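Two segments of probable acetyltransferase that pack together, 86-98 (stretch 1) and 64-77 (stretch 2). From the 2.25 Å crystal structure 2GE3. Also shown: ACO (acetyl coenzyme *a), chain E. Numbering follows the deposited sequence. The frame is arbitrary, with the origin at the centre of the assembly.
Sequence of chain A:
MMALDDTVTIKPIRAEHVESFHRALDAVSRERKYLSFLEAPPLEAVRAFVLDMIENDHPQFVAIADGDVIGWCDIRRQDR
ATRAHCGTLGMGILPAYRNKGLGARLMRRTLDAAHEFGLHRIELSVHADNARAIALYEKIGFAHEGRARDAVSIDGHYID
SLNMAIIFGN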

# COMPACT_ATOMS: atom_id res chain seq x y z
N CYS A 86 -11.85 1.13 -2.86
CA CYS A 86 -11.01 1.69 -1.80
C CYS A 86 -10.19 2.92 -2.17
O CYS A 86 -9.67 3.03 -3.30
CB CYS A 86 -10.03 0.63 -1.38
SG CYS A 86 -9.27 0.89 0.24
N GLY A 87 -10.11 3.89 -1.24
CA GLY A 87 -9.27 5.07 -1.45
C GLY A 87 -8.31 5.26 -0.25
O GLY A 87 -8.65 4.83 0.84
N THR A 88 -7.12 5.83 -0.47
CA THR A 88 -6.14 6.15 0.57
C THR A 88 -6.15 7.64 0.83
O THR A 88 -6.02 8.43 -0.10
CB THR A 88 -4.76 5.76 0.15
OG1 THR A 88 -4.77 4.40 -0.16
CG2 THR A 88 -3.69 5.96 1.31
N LEU A 89 -6.35 8.01 2.07
CA LEU A 89 -6.38 9.40 2.49
C LEU A 89 -4.97 9.97 2.89
O LEU A 89 -4.19 9.28 3.51
CB LEU A 89 -7.42 9.61 3.63
CG LEU A 89 -7.76 11.08 4.07
CD1 LEU A 89 -9.19 11.17 4.44
CD2 LEU A 89 -6.92 11.40 5.23
N GLY A 90 -4.62 11.18 2.42
CA GLY A 90 -3.52 11.98 3.02
C GLY A 90 -3.96 13.44 3.25
O GLY A 90 -4.89 13.92 2.63
N MSE A 91 -3.32 14.12 4.18
CA MSE A 91 -3.68 15.48 4.50
C MSE A 91 -2.61 16.12 5.32
O MSE A 91 -1.81 15.41 5.97
CB MSE A 91 -4.95 15.50 5.31
CG MSE A 91 -4.78 14.83 6.62
SE MSE A 91 -6.62 14.93 7.52
CE MSE A 91 -7.11 16.93 7.11
N GLY A 92 -2.63 17.45 5.32
CA GLY A 92 -1.61 18.23 6.00
C GLY A 92 -2.09 19.65 6.15
O GLY A 92 -2.89 20.16 5.33
N ILE A 93 -1.59 20.34 7.15
CA ILE A 93 -1.98 21.72 7.41
C ILE A 93 -0.71 22.42 7.90
O ILE A 93 0.02 21.85 8.71
CB ILE A 93 -3.15 21.77 8.49
CG1 ILE A 93 -4.44 21.16 7.93
CG2 ILE A 93 -3.44 23.19 8.99
CD1 ILE A 93 -5.62 21.22 8.85
N LEU A 94 -0.49 23.66 7.43
CA LEU A 94 0.58 24.51 7.86
C LEU A 94 0.48 24.71 9.39
O LEU A 94 -0.62 24.79 9.91
CB LEU A 94 0.54 25.87 7.11
CG LEU A 94 0.86 25.82 5.61
CD1 LEU A 94 1.06 27.23 5.07
CD2 LEU A 94 2.08 24.90 5.34
N PRO A 95 1.62 24.74 10.09
CA PRO A 95 1.65 24.79 11.56
C PRO A 95 0.77 25.86 12.20
O PRO A 95 0.07 25.54 13.21
CB PRO A 95 3.13 25.00 11.89
CG PRO A 95 3.91 24.49 10.71
CD PRO A 95 2.98 24.72 9.49
N ALA A 96 0.75 27.10 11.65
CA ALA A 96 -0.08 28.15 12.21
C ALA A 96 -1.58 27.83 12.16
O ALA A 96 -2.36 28.46 12.85
CB ALA A 96 0.14 29.57 11.40
N TYR A 97 -2.00 26.88 11.32
CA TYR A 97 -3.46 26.68 11.17
C TYR A 97 -3.97 25.40 11.83
O TYR A 97 -5.12 25.08 11.73
CB TYR A 97 -3.83 26.74 9.72
CG TYR A 97 -3.57 28.11 9.09
CD1 TYR A 97 -4.62 29.04 9.00
CD2 TYR A 97 -2.31 28.47 8.56
CE1 TYR A 97 -4.44 30.29 8.39
CE2 TYR A 97 -2.10 29.77 7.99
CZ TYR A 97 -3.17 30.64 7.91
OH TYR A 97 -3.10 31.87 7.31
N ARG A 98 -3.09 24.68 12.51
CA ARG A 98 -3.49 23.45 13.21
C ARG A 98 -4.27 23.72 14.47
O ARG A 98 -4.22 24.81 15.07
CB ARG A 98 -2.28 22.57 13.56
CG ARG A 98 -1.48 22.16 12.32
CD ARG A 98 -0.14 21.49 12.61
NE ARG A 98 0.57 21.33 11.33
CZ ARG A 98 1.85 21.08 11.17
NH1 ARG A 98 2.67 21.01 12.23
NH2 ARG A 98 2.33 21.00 9.92
N1A ACO E . -2.97 14.85 21.66
C2A ACO E . -4.23 14.43 21.69
N3A ACO E . -5.20 15.11 21.05
C4A ACO E . -4.92 16.26 20.38
C5A ACO E . -3.58 16.76 20.29
C6A ACO E . -2.56 15.98 20.99
N6A ACO E . -1.25 16.45 20.89
N7A ACO E . -3.60 17.96 19.60
C8A ACO E . -4.85 18.20 19.21
N9A ACO E . -5.63 17.21 19.71
C1B ACO E . -7.04 17.09 19.47
C2B ACO E . -7.84 18.39 19.51
O2B ACO E . -8.31 18.50 20.88
C3B ACO E . -8.90 17.98 18.48
O3B ACO E . -9.76 17.00 19.08
P3B ACO E . -11.14 17.30 19.92
O7A ACO E . -10.86 17.99 21.25
O8A ACO E . -11.52 15.83 20.13
O9A ACO E . -11.89 18.27 19.08
C4B ACO E . -8.17 17.19 17.40
O4B ACO E . -7.08 16.58 18.10
C5B ACO E . -7.58 18.12 16.30
O5B ACO E . -8.64 18.53 15.46
P1A ACO E . -8.53 19.60 14.35
O1A ACO E . -9.70 19.31 13.49
O2A ACO E . -8.35 20.83 15.22
O3A ACO E . -7.14 19.14 13.64
P2A ACO E . -6.15 19.92 12.72
O4A ACO E . -6.67 21.14 12.02
O5A ACO E . -4.95 20.12 13.60
O6A ACO E . -5.84 18.79 11.57
CBP ACO E . -3.93 17.30 11.22
CCP ACO E . -5.25 17.54 11.98
CDP ACO E . -3.27 16.03 11.84
CEP ACO E . -4.19 17.12 9.72
CAP ACO E . -2.96 18.55 11.26
OAP ACO E . -2.71 18.79 12.62
C9P ACO E . -1.62 18.46 10.58
O9P ACO E . -1.50 18.80 9.40
N8P ACO E . -0.55 18.04 11.29
C7P ACO E . 0.74 17.85 10.59
C6P ACO E . 0.68 16.86 9.44
C5P ACO E . -0.02 15.54 9.67
O5P ACO E . 0.05 14.93 10.73
N4P ACO E . -0.66 15.03 8.61
C3P ACO E . -1.62 13.96 8.77
C2P ACO E . -0.90 12.70 9.17
S1P ACO E . 0.10 12.11 7.83
C ACO E . -0.36 10.66 8.53
O ACO E . -1.36 10.65 9.18
CH3 ACO E . 0.51 9.48 8.18
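Stretch 2, residues 64-77: IADGDVIGWCDIRR

Stretch 2 lies beside stretch 1 as its antiparallel neighbour in a β-sheet: strand 68-77 runs at 149° to strand 86-93, and the axes approach to 4.2 Å. On one face of the sheet, Leu89, Met91 (a selenomethionine) and Ile93 line up with Ile75, Cys73 and Gly71. Leu89 CD1 rests 4.0 Å from Cys73 SG and 4.1 Å from Ile75 CG1, while Met91 CB lies 4.0 Å from Cys73 CB; flexible or compact apolar groups fill this buried layer well. Gly87 belongs to the same face, where an ideal CB would fall 2.3 Å from Ile75 CG2, so the bare backbone leaves room for that methyl.

On the other face, Trp72 (chi1 p) lays its indole across the partner strand. The CA of Gly92 sits 3.7 Å from the centroid of the six-membered ring of Trp72, a CH-π contact that requires glycine's small size, since an ideal CB on Gly92 would clash with Trp72 CH2. Toward the C-terminal end of stretch 1, Ile70 meets two partners: Ile70 CG2 lies 3.9 Å from Leu94 CD1 and 3.7 Å from Tyr97 CE2, while Ile70 CD1 sits over one face of the Tyr97 ring, 3.5 Å from Tyr97 CD1. Ala65, which opens the type I' turn to Asp68, has its CB 3.8 Å from Tyr97 OH.

Extended backbones allow paired hydrogen bonds at alternate residues. Gly92 N donates to Trp72 O (3.2 Å) and Trp72 N to Gly92 O (3.0 Å); Gly90 with Asp74 and Thr88 with Arg76 repeat the pattern. Leu94 N to Ile70 O (2.9 Å) continues the bonding just past the strand.

At the polar edge, the aliphatic part of Arg76 covers Thr88, with Arg76 CG 3.7 Å from Thr88 CB. Arg76 NH2 makes a long salt bridge to Asp74 OD1 (3.9 Å), through charge alone.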

# COMPACT_ATOMS: atom_id res chain seq x y z
N ILE A 64 -7.82 27.35 1.73
CA ILE A 64 -7.28 28.56 1.17
C ILE A 64 -7.40 29.74 2.17
O ILE A 64 -8.53 30.04 2.69
CB ILE A 64 -7.99 28.90 -0.19
CG1 ILE A 64 -7.23 28.20 -1.29
CG2 ILE A 64 -7.85 30.41 -0.54
CD1 ILE A 64 -7.86 27.18 -1.68
N ALA A 65 -6.26 30.36 2.46
CA ALA A 65 -6.28 31.57 3.29
C ALA A 65 -5.41 32.67 2.66
O ALA A 65 -4.21 32.48 2.36
CB ALA A 65 -5.83 31.27 4.78
N ASP A 66 -6.05 33.80 2.41
CA ASP A 66 -5.41 34.94 1.69
C ASP A 66 -4.76 34.49 0.38
O ASP A 66 -3.58 34.72 0.13
CB ASP A 66 -4.42 35.66 2.60
CG ASP A 66 -5.13 36.41 3.78
OD1 ASP A 66 -6.05 37.26 3.52
OD2 ASP A 66 -4.74 36.17 4.95
N GLY A 67 -5.54 33.80 -0.43
CA GLY A 67 -5.04 33.24 -1.67
C GLY A 67 -4.08 32.04 -1.57
O GLY A 67 -3.90 31.36 -2.57
N ASP A 68 -3.45 31.78 -0.43
CA ASP A 68 -2.47 30.65 -0.34
C ASP A 68 -3.21 29.34 0.04
O ASP A 68 -4.20 29.41 0.74
CB ASP A 68 -1.38 30.95 0.74
CG ASP A 68 -0.47 32.21 0.41
OD1 ASP A 68 0.40 32.10 -0.51
OD2 ASP A 68 -0.54 33.29 1.10
N VAL A 69 -2.70 28.16 -0.42
CA VAL A 69 -3.06 26.82 0.08
C VAL A 69 -2.37 26.66 1.44
O VAL A 69 -1.14 26.69 1.53
CB VAL A 69 -2.73 25.60 -0.90
CG1 VAL A 69 -2.90 24.19 -0.19
CG2 VAL A 69 -3.58 25.63 -2.23
N ILE A 70 -3.17 26.55 2.51
CA ILE A 70 -2.61 26.33 3.85
C ILE A 70 -2.90 24.90 4.38
O ILE A 70 -2.47 24.52 5.46
CB ILE A 70 -3.05 27.47 4.83
CG1 ILE A 70 -4.54 27.69 4.75
CG2 ILE A 70 -2.46 28.82 4.48
CD1 ILE A 70 -5.26 27.34 5.98
N GLY A 71 -3.54 24.08 3.55
CA GLY A 71 -3.92 22.76 3.96
C GLY A 71 -4.57 22.04 2.80
O GLY A 71 -5.00 22.68 1.90
N TRP A 72 -4.61 20.70 2.88
CA TRP A 72 -5.18 19.85 1.83
C TRP A 72 -5.61 18.52 2.44
O TRP A 72 -5.18 18.14 3.50
CB TRP A 72 -4.17 19.59 0.73
CG TRP A 72 -3.11 18.60 1.14
CD1 TRP A 72 -3.10 17.24 0.91
CD2 TRP A 72 -1.90 18.90 1.86
NE1 TRP A 72 -1.94 16.71 1.38
CE2 TRP A 72 -1.19 17.70 1.97
CE3 TRP A 72 -1.33 20.11 2.37
CZ2 TRP A 72 0.06 17.61 2.65
CZ3 TRP A 72 -0.04 20.02 3.02
CH2 TRP A 72 0.60 18.80 3.16
N CYS A 73 -6.51 17.85 1.76
CA CYS A 73 -6.90 16.54 2.14
C CYS A 73 -7.22 15.88 0.81
O CYS A 73 -7.96 16.44 0.00
CB CYS A 73 -8.10 16.61 3.12
SG CYS A 73 -8.77 15.03 3.68
N ASP A 74 -6.76 14.66 0.61
CA ASP A 74 -7.07 14.01 -0.63
C ASP A 74 -7.24 12.49 -0.53
O ASP A 74 -6.79 11.84 0.43
CB ASP A 74 -6.15 14.44 -1.78
CG ASP A 74 -4.65 14.18 -1.53
OD1 ASP A 74 -4.27 13.19 -0.84
OD2 ASP A 74 -3.83 14.97 -2.10
N ILE A 75 -8.00 11.94 -1.48
CA ILE A 75 -8.26 10.50 -1.45
C ILE A 75 -7.81 9.92 -2.81
O ILE A 75 -8.35 10.33 -3.85
CB ILE A 75 -9.73 10.12 -1.00
CG1 ILE A 75 -9.99 10.57 0.45
CG2 ILE A 75 -10.01 8.57 -1.09
CD1 ILE A 75 -11.43 10.39 1.03
N ARG A 76 -6.78 9.07 -2.80
CA ARG A 76 -6.39 8.33 -4.01
C ARG A 76 -7.07 6.95 -4.10
O ARG A 76 -6.87 6.06 -3.24
CB ARG A 76 -4.86 8.25 -4.17
CG ARG A 76 -4.11 7.36 -3.10
CD ARG A 76 -2.55 7.39 -3.26
NE ARG A 76 -2.23 8.80 -3.54
CZ ARG A 76 -2.00 9.69 -2.59
NH1 ARG A 76 -1.99 9.28 -1.31
NH2 ARG A 76 -1.77 10.97 -2.93
N ARG A 77 -7.91 6.81 -5.14
CA ARG A 77 -8.47 5.51 -5.59
C ARG A 77 -7.41 4.43 -5.91
O ARG A 77 -6.48 4.69 -6.66
CB ARG A 77 -9.39 5.70 -6.78
CG ARG A 77 -10.45 4.60 -6.86
CD ARG A 77 -11.42 4.82 -8.02
NE ARG A 77 -12.40 3.75 -8.11
CZ ARG A 77 -13.13 3.49 -9.21
NH1 ARG A 77 -12.96 4.22 -10.32
NH2 ARG A 77 -14.03 2.51 -9.23